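Local coordinates for putative glycosyltransferase (Mannosyltransferase) involved in glycosylating the PBCV-1 major capsid protein (Paramecium bursaria Chlorella virus 1, PDB 2P6W), which probably transfers, through this N-terminal domain, a sugar from a nucleotide-sugar donor with manganese, in glycosylating the viral major capsid protein, at residues A[12-15]-A[21-24]; A[41-46]-A[59-64]; A[95-100]-A[190-195]; A[110-115]-A[119-124]; A[123-128]-A[151-156]. One frame throughout, in Å; residues are numbered along the deposited sequence.

Contact 1 (A[12-15]-A[21-24]); sequences SGHF and YARK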
# COMPACT_ATOMS: atom_id res chain seq x y z
N SER A 12 -5.59 -5.05 1.07
CA SER A 12 -4.38 -5.59 1.66
C SER A 12 -4.54 -7.09 1.68
O SER A 12 -5.46 -7.64 1.03
CB SER A 12 -4.20 -5.06 3.09
OG SER A 12 -2.92 -5.39 3.63
N GLY A 13 -3.66 -7.76 2.41
CA GLY A 13 -3.78 -9.21 2.55
C GLY A 13 -2.64 -9.73 3.37
O GLY A 13 -1.62 -9.05 3.53
N HIS A 14 -2.81 -10.95 3.90
CA HIS A 14 -1.74 -11.62 4.63
C HIS A 14 -2.06 -13.09 4.76
O HIS A 14 -3.22 -13.46 4.90
CB HIS A 14 -1.53 -11.06 6.03
CG HIS A 14 -0.20 -11.43 6.61
ND1 HIS A 14 0.95 -10.69 6.40
CD2 HIS A 14 0.18 -12.50 7.36
CE1 HIS A 14 1.96 -11.27 7.00
NE2 HIS A 14 1.53 -12.38 7.58
N PHE A 15 -1.02 -13.90 4.70
CA PHE A 15 -1.10 -15.31 5.05
C PHE A 15 0.18 -15.66 5.83
O PHE A 15 1.27 -15.24 5.42
CB PHE A 15 -1.17 -16.17 3.79
CG PHE A 15 -1.30 -17.64 4.06
CD1 PHE A 15 -0.16 -18.44 4.18
CD2 PHE A 15 -2.55 -18.22 4.21
CE1 PHE A 15 -0.27 -19.81 4.45
CE2 PHE A 15 -2.67 -19.59 4.47
CZ PHE A 15 -1.52 -20.38 4.59
N TYR A 21 0.49 -9.59 14.35
CA TYR A 21 0.51 -8.17 13.97
C TYR A 21 -0.39 -7.90 12.77
O TYR A 21 -1.03 -6.85 12.70
CB TYR A 21 1.91 -7.65 13.71
CG TYR A 21 2.51 -8.03 12.38
CD1 TYR A 21 2.19 -7.31 11.20
CD2 TYR A 21 3.43 -9.07 12.29
CE1 TYR A 21 2.74 -7.66 9.96
CE2 TYR A 21 4.00 -9.41 11.07
CZ TYR A 21 3.67 -8.70 9.91
OH TYR A 21 4.26 -9.05 8.71
N ALA A 22 -0.45 -8.85 11.84
CA ALA A 22 -1.24 -8.65 10.62
C ALA A 22 -2.73 -8.79 10.91
O ALA A 22 -3.54 -8.15 10.24
CB ALA A 22 -0.80 -9.63 9.54
N ARG A 23 -3.10 -9.61 11.89
CA ARG A 23 -4.50 -9.63 12.34
C ARG A 23 -4.86 -8.24 12.84
O ARG A 23 -5.94 -7.72 12.53
CB ARG A 23 -4.72 -10.68 13.44
CG ARG A 23 -6.20 -10.93 13.75
CD ARG A 23 -6.44 -12.11 14.71
NE ARG A 23 -5.61 -12.08 15.92
CZ ARG A 23 -5.79 -11.26 16.96
NH1 ARG A 23 -6.77 -10.36 16.94
NH2 ARG A 23 -4.99 -11.33 18.01
N LYS A 24 -3.96 -7.64 13.61
CA LYS A 24 -4.24 -6.35 14.25
C LYS A 24 -4.30 -5.21 13.24
O LYS A 24 -5.21 -4.38 13.30
CB LYS A 24 -3.23 -6.07 15.36
CG LYS A 24 -3.40 -7.01 16.55
CD LYS A 24 -2.42 -6.67 17.62
CE LYS A 24 -2.74 -7.37 18.92
NZ LYS A 24 -1.89 -6.75 19.96
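His14 turns its ring toward Ala22 because CG stands anti to the backbone N (chi1 -162°). Tyr21 takes a different course: its CG sits between the backbone N and the carbonyl carbon (chi1 78°), which swings the phenol back to the loop. The contact lies at the strand-to-helix turn of a beta-alpha-beta unit of the GT-A fold, made of strand 8-13, helix 20-36 and strand 39-43. Ala22 places its methyl over one face of the imidazole, displaced toward the rim. Ala22 CB is 3.7 Å from the centroid of the His14 ring and 3.5 Å from His14 CG, a CH-pi contact. Tyr21 arrives from another direction. Its ring plane is turned 71° from that of His14, with the two centroids 5.7 Å apart, an oblique pairing. No hydrogen bond crosses between the segments. The polar ends look to the active site instead. His14 ND1 bonds Ser81 OG, between the two aspartates of the DxD motif, and this bond together with the Ala22 methyl is likely to fix the turn of the imidazole. Tyr21 OH makes a weak hydrogen bond to Arg204. Gly13 and Phe15, on either side of His14 in the chain, bind UDP, as do Ser81 and Arg204. The phenol and the imidazole come closest where Tyr21 OH approaches His14 CE1, at 3.6 Å.

Contact 2 (A[41-46]-A[59-64]); sequences YYEESE and RSWIIQ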
# COMPACT_ATOMS: atom_id res chain seq x y z
N TYR A 41 -11.06 -4.66 0.93
CA TYR A 41 -10.81 -5.98 0.37
C TYR A 41 -9.57 -6.56 1.02
O TYR A 41 -8.52 -5.91 1.04
CB TYR A 41 -10.60 -5.98 -1.17
CG TYR A 41 -10.42 -7.40 -1.64
CD1 TYR A 41 -11.52 -8.20 -1.92
CD2 TYR A 41 -9.15 -7.97 -1.71
CE1 TYR A 41 -11.37 -9.52 -2.29
CE2 TYR A 41 -8.98 -9.30 -2.09
CZ TYR A 41 -10.10 -10.08 -2.36
OH TYR A 41 -9.98 -11.40 -2.71
N TYR A 42 -9.67 -7.78 1.54
CA TYR A 42 -8.52 -8.42 2.21
C TYR A 42 -8.28 -9.82 1.68
O TYR A 42 -9.17 -10.68 1.75
CB TYR A 42 -8.77 -8.47 3.71
CG TYR A 42 -7.55 -8.74 4.53
CD1 TYR A 42 -6.62 -7.72 4.79
CD2 TYR A 42 -7.30 -10.01 5.07
CE1 TYR A 42 -5.47 -7.99 5.56
CE2 TYR A 42 -6.19 -10.26 5.85
CZ TYR A 42 -5.27 -9.25 6.09
OH TYR A 42 -4.15 -9.50 6.87
N GLU A 43 -7.08 -10.07 1.15
CA GLU A 43 -6.76 -11.38 0.59
C GLU A 43 -6.19 -12.29 1.66
O GLU A 43 -5.11 -12.04 2.21
CB GLU A 43 -5.78 -11.22 -0.57
CG GLU A 43 -5.49 -12.54 -1.33
CD GLU A 43 -6.70 -13.02 -2.14
OE1 GLU A 43 -7.45 -12.16 -2.67
OE2 GLU A 43 -6.89 -14.25 -2.25
N GLU A 44 -6.92 -13.36 1.97
CA GLU A 44 -6.50 -14.30 3.02
C GLU A 44 -5.92 -15.59 2.45
O GLU A 44 -5.48 -16.45 3.21
CB GLU A 44 -7.69 -14.65 3.92
CG GLU A 44 -8.21 -13.53 4.80
CD GLU A 44 -9.51 -13.91 5.51
OE1 GLU A 44 -9.58 -15.04 6.05
OE2 GLU A 44 -10.45 -13.09 5.53
N SER A 45 -5.94 -15.75 1.12
CA SER A 45 -5.45 -16.97 0.49
C SER A 45 -3.94 -17.11 0.60
O SER A 45 -3.22 -16.11 0.63
CB SER A 45 -5.85 -17.02 -0.98
OG SER A 45 -5.18 -16.00 -1.71
N GLU A 46 -3.47 -18.35 0.66
CA GLU A 46 -2.05 -18.66 0.56
C GLU A 46 -1.59 -18.48 -0.89
O GLU A 46 -2.19 -19.06 -1.80
CB GLU A 46 -1.78 -20.09 1.02
CG GLU A 46 -0.32 -20.53 0.90
CD GLU A 46 -0.04 -21.87 1.56
OE1 GLU A 46 -1.00 -22.60 1.89
OE2 GLU A 46 1.15 -22.18 1.75
N ARG A 59 0.60 -7.88 -4.62
CA ARG A 59 -0.31 -6.72 -4.53
C ARG A 59 -0.95 -6.35 -5.89
O ARG A 59 -2.09 -5.90 -5.94
CB ARG A 59 0.43 -5.53 -3.95
CG ARG A 59 1.55 -5.03 -4.82
CD ARG A 59 2.46 -4.09 -4.02
NE ARG A 59 3.28 -4.89 -3.12
CZ ARG A 59 3.96 -4.40 -2.08
NH1 ARG A 59 3.90 -3.11 -1.81
NH2 ARG A 59 4.67 -5.22 -1.32
N SER A 60 -0.20 -6.55 -6.98
CA SER A 60 -0.70 -6.20 -8.31
C SER A 60 -1.64 -7.27 -8.88
O SER A 60 -2.29 -7.07 -9.92
CB SER A 60 0.47 -5.94 -9.27
OG SER A 60 1.22 -4.83 -8.82
N TRP A 61 -1.68 -8.43 -8.21
CA TRP A 61 -2.68 -9.45 -8.49
C TRP A 61 -3.92 -9.22 -7.61
O TRP A 61 -5.06 -9.31 -8.09
CB TRP A 61 -2.08 -10.84 -8.25
CG TRP A 61 -3.02 -11.99 -8.51
CD1 TRP A 61 -3.26 -12.61 -9.70
CD2 TRP A 61 -3.82 -12.67 -7.54
NE1 TRP A 61 -4.17 -13.63 -9.54
CE2 TRP A 61 -4.54 -13.68 -8.22
CE3 TRP A 61 -4.03 -12.50 -6.16
CZ2 TRP A 61 -5.43 -14.53 -7.56
CZ3 TRP A 61 -4.91 -13.37 -5.51
CH2 TRP A 61 -5.61 -14.36 -6.22
N ILE A 62 -3.68 -8.91 -6.33
CA ILE A 62 -4.78 -8.66 -5.37
C ILE A 62 -5.66 -7.47 -5.80
O ILE A 62 -6.88 -7.47 -5.57
CB ILE A 62 -4.27 -8.49 -3.92
CG1 ILE A 62 -3.54 -9.75 -3.46
CG2 ILE A 62 -5.41 -8.11 -2.92
CD1 ILE A 62 -2.74 -9.53 -2.20
N ILE A 63 -5.07 -6.46 -6.43
CA ILE A 63 -5.89 -5.35 -6.93
C ILE A 63 -7.03 -5.79 -7.87
O ILE A 63 -8.12 -5.22 -7.81
CB ILE A 63 -5.02 -4.20 -7.50
CG1 ILE A 63 -5.83 -2.90 -7.54
CG2 ILE A 63 -4.38 -4.59 -8.83
CD1 ILE A 63 -5.01 -1.69 -7.91
N GLN A 64 -6.80 -6.79 -8.74
CA GLN A 64 -7.88 -7.29 -9.59
C GLN A 64 -9.00 -7.92 -8.75
O GLN A 64 -10.18 -7.78 -9.06
CB GLN A 64 -7.40 -8.25 -10.71
CG GLN A 64 -8.62 -8.77 -11.55
CD GLN A 64 -8.31 -9.54 -12.83
OE1 GLN A 64 -7.27 -10.22 -13.00
NE2 GLN A 64 -9.27 -9.47 -13.74
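Glu43 and Ile62 form the middle of this contact, with Tyr41 and Trp61 to their sides. It packs edge strand 39-43 of the central GT-A sheet against helix 59-69. The strand and helix segments run at 130° to each other, with their axes 9.3 Å apart at the closest. Ile62 meets the strand with all its branches. Its CD1 lies 3.8 Å from Glu43 CB, while its CG2 is 3.9 Å from Tyr41 CE2 and comes in at the edge of the phenol ring, near its plane. Glu43 first leaves the strand with CG anti to the backbone N, then bends at chi2 (70°). CB and CG of Glu43 cross Ile62 at a slant, and the bend carries the carboxylate over to the indole. There the carboxylate stands at the edge of the Trp61 ring, with the two planes 74° apart and Glu43 CD 3.8 Å from Trp61 CZ3. The buried acid group is well supplied with donors. Tyr41 OH gives a 2.6 Å bond to Glu43 OE1 on the syn side, somewhat out of the carboxylate plane, and Gln65 also bonds OE1. Trp61 also meets the ring of Trp139. At the start of the helix Arg59, which binds UDP-glucose, makes a salt bridge to the metal ligand Asp80. On the other carboxylate oxygen, Ser45 OG donates to the anti lone pair of Glu43 OE2 at 2.5 Å.

Contact 3 (A[95-100]-A[190-195]); sequences TSFIDL and DALFVH. With MN (manganese (II) ion), chain B.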
# COMPACT_ATOMS: atom_id res chain seq x y z
N THR A 95 -8.94 12.04 2.33
CA THR A 95 -8.96 13.28 1.57
C THR A 95 -8.58 14.50 2.41
O THR A 95 -8.35 15.58 1.85
CB THR A 95 -10.32 13.45 0.86
OG1 THR A 95 -11.37 13.18 1.80
CG2 THR A 95 -10.42 12.45 -0.30
N SER A 96 -8.50 14.35 3.74
CA SER A 96 -7.96 15.42 4.57
C SER A 96 -6.44 15.50 4.48
O SER A 96 -5.84 16.49 4.90
CB SER A 96 -8.41 15.30 6.03
OG SER A 96 -7.89 14.12 6.61
N PHE A 97 -5.82 14.43 3.95
CA PHE A 97 -4.36 14.28 3.91
C PHE A 97 -3.78 14.37 2.50
O PHE A 97 -2.59 14.63 2.33
CB PHE A 97 -3.94 12.94 4.52
CG PHE A 97 -4.21 12.83 5.99
CD1 PHE A 97 -3.27 13.30 6.92
CD2 PHE A 97 -5.39 12.29 6.45
CE1 PHE A 97 -3.53 13.22 8.29
CE2 PHE A 97 -5.65 12.19 7.82
CZ PHE A 97 -4.72 12.65 8.74
N ILE A 98 -4.63 14.13 1.50
CA ILE A 98 -4.19 14.13 0.11
C ILE A 98 -5.28 14.65 -0.82
O ILE A 98 -6.46 14.39 -0.60
CB ILE A 98 -3.67 12.71 -0.34
CG1 ILE A 98 -3.14 12.72 -1.77
CG2 ILE A 98 -4.74 11.64 -0.16
CD1 ILE A 98 -2.31 11.47 -2.13
N ASP A 99 -4.86 15.40 -1.84
CA ASP A 99 -5.75 15.97 -2.83
C ASP A 99 -5.84 14.98 -3.99
O ASP A 99 -4.86 14.79 -4.72
CB ASP A 99 -5.16 17.31 -3.29
CG ASP A 99 -5.96 17.97 -4.39
OD1 ASP A 99 -7.01 17.44 -4.80
OD2 ASP A 99 -5.52 19.05 -4.83
N LEU A 100 -7.02 14.37 -4.16
CA LEU A 100 -7.25 13.39 -5.23
C LEU A 100 -8.04 13.96 -6.41
O LEU A 100 -8.57 13.20 -7.23
CB LEU A 100 -7.94 12.14 -4.67
CG LEU A 100 -7.15 11.34 -3.62
CD1 LEU A 100 -8.01 10.22 -3.04
CD2 LEU A 100 -5.85 10.81 -4.21
N ASP A 190 1.26 12.08 14.28
CA ASP A 190 0.34 12.86 13.46
C ASP A 190 0.01 12.19 12.13
O ASP A 190 -0.70 12.76 11.30
CB ASP A 190 0.91 14.26 13.20
CG ASP A 190 0.89 15.13 14.45
OD1 ASP A 190 0.01 14.94 15.32
OD2 ASP A 190 1.76 16.02 14.53
N ALA A 191 0.53 10.97 11.93
CA ALA A 191 0.33 10.28 10.65
C ALA A 191 -1.09 9.73 10.54
O ALA A 191 -1.79 9.60 11.54
CB ALA A 191 1.34 9.15 10.51
N LEU A 192 -1.51 9.41 9.32
CA LEU A 192 -2.69 8.58 9.13
C LEU A 192 -2.24 7.13 9.01
O LEU A 192 -2.70 6.28 9.77
CB LEU A 192 -3.45 8.98 7.86
CG LEU A 192 -4.66 8.09 7.55
CD1 LEU A 192 -5.69 8.11 8.70
CD2 LEU A 192 -5.28 8.57 6.20
N PHE A 193 -1.35 6.85 8.04
CA PHE A 193 -0.83 5.48 7.83
C PHE A 193 0.60 5.34 8.35
O PHE A 193 1.51 6.05 7.92
CB PHE A 193 -0.88 5.12 6.33
CG PHE A 193 -2.28 5.11 5.77
CD1 PHE A 193 -3.30 4.45 6.44
CD2 PHE A 193 -2.57 5.77 4.58
CE1 PHE A 193 -4.61 4.43 5.94
CE2 PHE A 193 -3.85 5.76 4.07
CZ PHE A 193 -4.88 5.09 4.76
N VAL A 194 0.78 4.43 9.31
CA VAL A 194 2.06 4.22 9.95
C VAL A 194 2.64 2.90 9.41
O VAL A 194 1.96 1.87 9.40
CB VAL A 194 1.91 4.15 11.48
CG1 VAL A 194 3.26 3.87 12.13
CG2 VAL A 194 1.31 5.45 12.02
N HIS A 195 3.88 2.92 8.96
CA HIS A 195 4.41 1.78 8.21
C HIS A 195 5.57 1.12 8.98
O HIS A 195 6.61 1.72 9.17
CB HIS A 195 4.83 2.26 6.82
CG HIS A 195 5.36 1.18 5.93
ND1 HIS A 195 5.85 1.44 4.66
CD2 HIS A 195 5.47 -0.16 6.11
CE1 HIS A 195 6.24 0.31 4.10
NE2 HIS A 195 6.03 -0.68 4.96
MN MN B . 6.02 -2.90 4.28
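Phe97 and Leu192 are the nearest backbone pair, with their CA atoms 7.9 Å apart, so the loop holding residues 95-100 meets the approach to strand 193-195 mainly through side chains. Each of the two side chains sets out toward the other segment. Leu192 CB, aimed at the loop by the backbone, lies over the centre of the Phe97 ring. That carbon is 3.9 Å from the ring centroid and only 12° off the normal, a clear CH-pi contact. Leu192 CG is anti to the backbone N (chi1 176°), and one branch beyond it reaches further along the same ring, with Leu192 CD2 3.7 Å from Phe97 CD2. Near another part of the ring the backbone oxygen of Asp190 comes obliquely, 4.2 Å from Phe97 CE1, too far to count for much. Phe97 also touches Lys92 and Thr176. Leu192 CG lies over the centre of the Phe193 ring, so the leucine is sandwiched between the rings of Phe97 and Phe193. Three residues on, strand 193-195 ends at the active site. His195 NE2 binds the manganese ion at 2.3 Å, beside Asp80 and Asp82, and His195 ND1 bonds Asn178. The packing of Phe97 lies away from that metal. With no hydrogen bond or charge pair between the segments, the contact rests on dispersion and CH-pi attraction, and joins the loop before strand 107-110 to the small three-stranded sheet.

Contact 4 (A[110-115]-A[119-124]); sequences FHEAPW and PINTGV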
# COMPACT_ATOMS: atom_id res chain seq x y z
N PHE A 110 4.87 7.64 -2.66
CA PHE A 110 5.56 8.34 -1.56
C PHE A 110 7.03 8.02 -1.55
O PHE A 110 7.42 6.88 -1.76
CB PHE A 110 4.90 7.98 -0.21
CG PHE A 110 3.44 8.19 -0.25
CD1 PHE A 110 2.92 9.45 -0.02
CD2 PHE A 110 2.59 7.15 -0.62
CE1 PHE A 110 1.55 9.69 -0.14
CE2 PHE A 110 1.23 7.37 -0.74
CZ PHE A 110 0.70 8.64 -0.51
N HIS A 111 7.84 9.06 -1.34
CA HIS A 111 9.27 8.83 -1.20
C HIS A 111 9.61 8.36 0.21
O HIS A 111 8.73 8.29 1.08
CB HIS A 111 10.09 10.06 -1.62
CG HIS A 111 10.03 11.21 -0.65
ND1 HIS A 111 10.74 11.21 0.53
CD2 HIS A 111 9.41 12.41 -0.72
CE1 HIS A 111 10.53 12.35 1.17
NE2 HIS A 111 9.73 13.10 0.42
N GLU A 112 10.87 7.98 0.40
CA GLU A 112 11.35 7.52 1.72
C GLU A 112 12.70 8.18 2.04
O GLU A 112 13.55 7.59 2.70
CB GLU A 112 11.44 5.99 1.80
CG GLU A 112 12.22 5.30 0.66
CD GLU A 112 12.41 3.81 0.88
OE1 GLU A 112 11.63 3.20 1.64
OE2 GLU A 112 13.36 3.25 0.28
N ALA A 113 12.85 9.43 1.61
CA ALA A 113 14.12 10.14 1.77
C ALA A 113 14.24 10.85 3.11
O ALA A 113 13.23 11.19 3.70
CB ALA A 113 14.26 11.17 0.65
N PRO A 114 15.47 11.08 3.58
CA PRO A 114 16.74 10.60 3.05
C PRO A 114 17.19 9.26 3.64
O PRO A 114 18.33 8.83 3.39
CB PRO A 114 17.71 11.70 3.53
CG PRO A 114 17.21 12.03 4.88
CD PRO A 114 15.68 11.96 4.75
N TRP A 115 16.30 8.61 4.40
CA TRP A 115 16.65 7.46 5.24
C TRP A 115 16.49 6.11 4.53
O TRP A 115 16.93 5.08 5.06
CB TRP A 115 15.79 7.45 6.53
CG TRP A 115 15.71 8.79 7.14
CD1 TRP A 115 14.60 9.59 7.24
CD2 TRP A 115 16.78 9.51 7.74
NE1 TRP A 115 14.92 10.77 7.87
CE2 TRP A 115 16.26 10.76 8.18
CE3 TRP A 115 18.14 9.23 7.96
CZ2 TRP A 115 17.05 11.72 8.81
CZ3 TRP A 115 18.93 10.19 8.60
CH2 TRP A 115 18.37 11.43 9.02
N PRO A 119 13.77 5.50 -4.60
CA PRO A 119 13.01 6.76 -4.73
C PRO A 119 11.54 6.75 -4.29
O PRO A 119 11.00 7.81 -3.97
CB PRO A 119 13.10 7.09 -6.22
CG PRO A 119 14.37 6.42 -6.66
CD PRO A 119 14.41 5.12 -5.88
N ILE A 120 10.89 5.58 -4.31
CA ILE A 120 9.53 5.47 -3.77
C ILE A 120 9.42 4.24 -2.87
O ILE A 120 10.16 3.26 -3.04
CB ILE A 120 8.42 5.44 -4.88
CG1 ILE A 120 8.62 4.25 -5.84
CG2 ILE A 120 8.42 6.73 -5.67
CD1 ILE A 120 7.47 4.02 -6.84
N ASN A 121 8.48 4.31 -1.93
CA ASN A 121 8.15 3.14 -1.12
C ASN A 121 6.69 2.80 -1.36
O ASN A 121 5.80 3.59 -1.01
CB ASN A 121 8.42 3.45 0.35
CG ASN A 121 8.10 2.30 1.25
OD1 ASN A 121 6.95 1.85 1.33
ND2 ASN A 121 9.11 1.83 1.99
N THR A 122 6.44 1.62 -1.96
CA THR A 122 5.09 1.27 -2.40
C THR A 122 4.31 0.47 -1.36
O THR A 122 3.31 -0.18 -1.70
CB THR A 122 5.10 0.53 -3.75
OG1 THR A 122 6.00 -0.58 -3.68
CG2 THR A 122 5.51 1.48 -4.91
N GLY A 123 4.73 0.55 -0.10
CA GLY A 123 3.98 -0.05 1.01
C GLY A 123 2.61 0.60 1.16
O GLY A 123 1.68 0.02 1.75
N VAL A 124 2.49 1.83 0.65
CA VAL A 124 1.22 2.56 0.52
C VAL A 124 1.20 3.11 -0.91
O VAL A 124 2.13 3.81 -1.30
CB VAL A 124 1.15 3.76 1.50
CG1 VAL A 124 -0.18 4.48 1.33
CG2 VAL A 124 1.28 3.26 2.96
O HOH W 1 4.17 4.71 -2.88
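Phe110 and Asn121 tie together the two arms of the loop between strands 107-110 and 124-128. Asn121 N donates to Phe110 O at 2.8 Å, nearly straight. A water bridges the strand end: it accepts from Phe110 N at 3.0 Å and donates to Asn121 O and to Val124 O. Asn121 uses both ends of its amide. ND2 gives a 2.9 Å bond, lying in the amide plane, to Glu112 OE1, which is met on its anti side and well out of the carboxylate plane. OD1 accepts from Gly123 N at 2.9 Å, an Asx turn, and also from Asn178. The other oxygen, Glu112 OE2, takes the backbone N-H groups of Ser117 and Tyr118. His111 ND1 accepts from Ala113 N in the ring plane, and NE2 bonds Asp173. Phe110 CE2 packs 3.8 Å from Val124 CG1. Asn121 touches the metal ligand His195 and the UDP-binding Cys197. Bonds to both ends of the Asn121 amide and both Glu112 oxygens are consistent with a well-ordered loop beside the manganese site.

Contact 5 (A[123-128]-A[151-156]); sequences GVKFVH and PYEQKT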
# COMPACT_ATOMS: atom_id res chain seq x y z
N GLY A 123 4.73 0.55 -0.10
CA GLY A 123 3.98 -0.05 1.01
C GLY A 123 2.61 0.60 1.16
O GLY A 123 1.68 0.02 1.75
N VAL A 124 2.49 1.83 0.65
CA VAL A 124 1.22 2.56 0.52
C VAL A 124 1.20 3.11 -0.91
O VAL A 124 2.13 3.81 -1.30
CB VAL A 124 1.15 3.76 1.50
CG1 VAL A 124 -0.18 4.48 1.33
CG2 VAL A 124 1.28 3.26 2.96
N LYS A 125 0.16 2.77 -1.67
CA LYS A 125 0.14 3.09 -3.11
C LYS A 125 -1.30 3.27 -3.55
O LYS A 125 -2.12 2.36 -3.40
CB LYS A 125 0.79 1.95 -3.92
CG LYS A 125 0.79 2.15 -5.42
CD LYS A 125 1.43 0.97 -6.17
CE LYS A 125 0.56 -0.29 -6.13
NZ LYS A 125 1.04 -1.30 -7.18
N PHE A 126 -1.60 4.46 -4.09
CA PHE A 126 -2.91 4.77 -4.65
C PHE A 126 -2.89 4.51 -6.13
O PHE A 126 -2.01 5.01 -6.83
CB PHE A 126 -3.23 6.26 -4.47
CG PHE A 126 -3.55 6.68 -3.06
CD1 PHE A 126 -4.86 6.84 -2.66
CD2 PHE A 126 -2.52 6.97 -2.15
CE1 PHE A 126 -5.17 7.26 -1.35
CE2 PHE A 126 -2.83 7.39 -0.83
CZ PHE A 126 -4.15 7.54 -0.45
N VAL A 127 -3.88 3.75 -6.61
CA VAL A 127 -3.98 3.37 -8.02
C VAL A 127 -5.39 3.71 -8.52
O VAL A 127 -6.38 3.19 -8.00
CB VAL A 127 -3.79 1.84 -8.19
CG1 VAL A 127 -3.75 1.48 -9.68
CG2 VAL A 127 -2.53 1.36 -7.49
N HIS A 128 -5.48 4.57 -9.54
CA HIS A 128 -6.77 4.96 -10.09
C HIS A 128 -7.36 3.77 -10.85
O HIS A 128 -6.61 2.95 -11.40
CB HIS A 128 -6.59 6.11 -11.07
CG HIS A 128 -7.88 6.75 -11.49
ND1 HIS A 128 -8.56 6.37 -12.63
CD2 HIS A 128 -8.61 7.74 -10.93
CE1 HIS A 128 -9.66 7.09 -12.74
NE2 HIS A 128 -9.71 7.93 -11.73
N PRO A 151 13.98 -3.94 -5.72
CA PRO A 151 12.75 -4.09 -4.91
C PRO A 151 11.45 -4.49 -5.63
O PRO A 151 10.37 -4.14 -5.16
CB PRO A 151 12.59 -2.70 -4.26
CG PRO A 151 13.14 -1.77 -5.28
CD PRO A 151 14.28 -2.51 -5.98
N TYR A 152 11.54 -5.20 -6.76
CA TYR A 152 10.37 -5.94 -7.29
C TYR A 152 9.28 -5.00 -7.83
O TYR A 152 9.56 -4.22 -8.73
CB TYR A 152 9.83 -6.93 -6.26
CG TYR A 152 10.91 -7.77 -5.62
CD1 TYR A 152 11.74 -8.55 -6.40
CD2 TYR A 152 11.08 -7.78 -4.23
CE1 TYR A 152 12.73 -9.33 -5.82
CE2 TYR A 152 12.07 -8.56 -3.64
CZ TYR A 152 12.89 -9.33 -4.44
OH TYR A 152 13.88 -10.10 -3.87
N GLU A 153 8.04 -5.10 -7.33
CA GLU A 153 6.96 -4.24 -7.85
C GLU A 153 7.31 -2.77 -7.66
O GLU A 153 6.88 -1.91 -8.43
CB GLU A 153 5.62 -4.57 -7.17
CG GLU A 153 4.50 -3.54 -7.37
CD GLU A 153 4.50 -2.43 -6.31
OE1 GLU A 153 5.40 -2.44 -5.43
OE2 GLU A 153 3.60 -1.56 -6.35
N GLN A 154 8.08 -2.47 -6.63
CA GLN A 154 8.43 -1.09 -6.33
C GLN A 154 9.31 -0.51 -7.44
O GLN A 154 9.13 0.63 -7.88
CB GLN A 154 9.15 -1.05 -4.99
CG GLN A 154 9.53 0.32 -4.51
CD GLN A 154 9.98 0.26 -3.07
OE1 GLN A 154 9.16 0.21 -2.16
NE2 GLN A 154 11.30 0.30 -2.86
N LYS A 155 10.29 -1.30 -7.89
CA LYS A 155 11.14 -0.93 -9.00
C LYS A 155 10.35 -0.90 -10.31
O LYS A 155 10.58 -0.06 -11.18
CB LYS A 155 12.32 -1.91 -9.11
CG LYS A 155 13.13 -1.73 -10.39
CD LYS A 155 14.59 -2.19 -10.27
CE LYS A 155 14.71 -3.64 -9.83
NZ LYS A 155 16.19 -3.97 -9.74
N THR A 156 9.39 -1.83 -10.45
CA THR A 156 8.62 -1.91 -11.69
C THR A 156 7.74 -0.67 -11.84
O THR A 156 7.64 -0.09 -12.93
CB THR A 156 7.78 -3.18 -11.72
OG1 THR A 156 8.66 -4.30 -11.49
CG2 THR A 156 7.06 -3.31 -13.08
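Lys125 and Glu153 approach from opposite directions, the ammonium meeting one carboxylate oxygen, and nearly all of this contact lies in that one pair. Lys125 NZ donates to Glu153 OE2 at 2.7 Å, a short salt bridge that reaches the anti side of the oxygen, 18° out of the carboxylate plane. The lysine chain bends at chi3 (71°), which brings Lys125 CE to 3.3 Å from the same Glu153 OE2. Both side chains are buried. Their charges have further partners: Lys125 NZ also bridges to Glu135, and Glu153 OE1 takes the hydroxyl of Thr122. The lysine thus lies between acids of helices 132-140 and 153-164. Away from the pair the two segments separate. Gln154, partly exposed, keeps its OE1 4.9 Å from Gly123 N, the closest its side chain comes to residues 123-128. Val127 makes no contact with residues 151-156. Gln154 turns instead to the loop, where its OE1 accepts from Thr122 N. At the first turn of the helix Thr156 OG1 bonds Tyr152 O at 2.9 Å, from above the carbonyl plane. Glu153 also lies beside Arg59, a UDP-glucose-binding residue, with a weak long ion pair. A central strand tied to a helix start beside the nucleotide-sugar pocket fits the GT-A glycosyltransferase fold.

In the fold
Contacts 1, 4 and 5 are buried, while contacts 2 and 3 are partly buried. Contacts 1, 2 and 5 all reach the six-stranded sheet, and contact 4 closes the loop between two of its strands. The first two share neighbouring strands 8-13 and 39-43, joined by backbone bonds of Ser12. Contacts 4 and 5 overlap at Gly123 and Val124. The chemistry shifts with place. Contacts 1 and 3 work by CH-pi packing, contact 2 mixes apolar packing with a buried carboxylate, contact 4 is a hydrogen-bond network, and contact 5 is one salt bridge. Arg59 of contact 2, Asn121 of contact 4 and His195 of contact 3 gather near the manganese site.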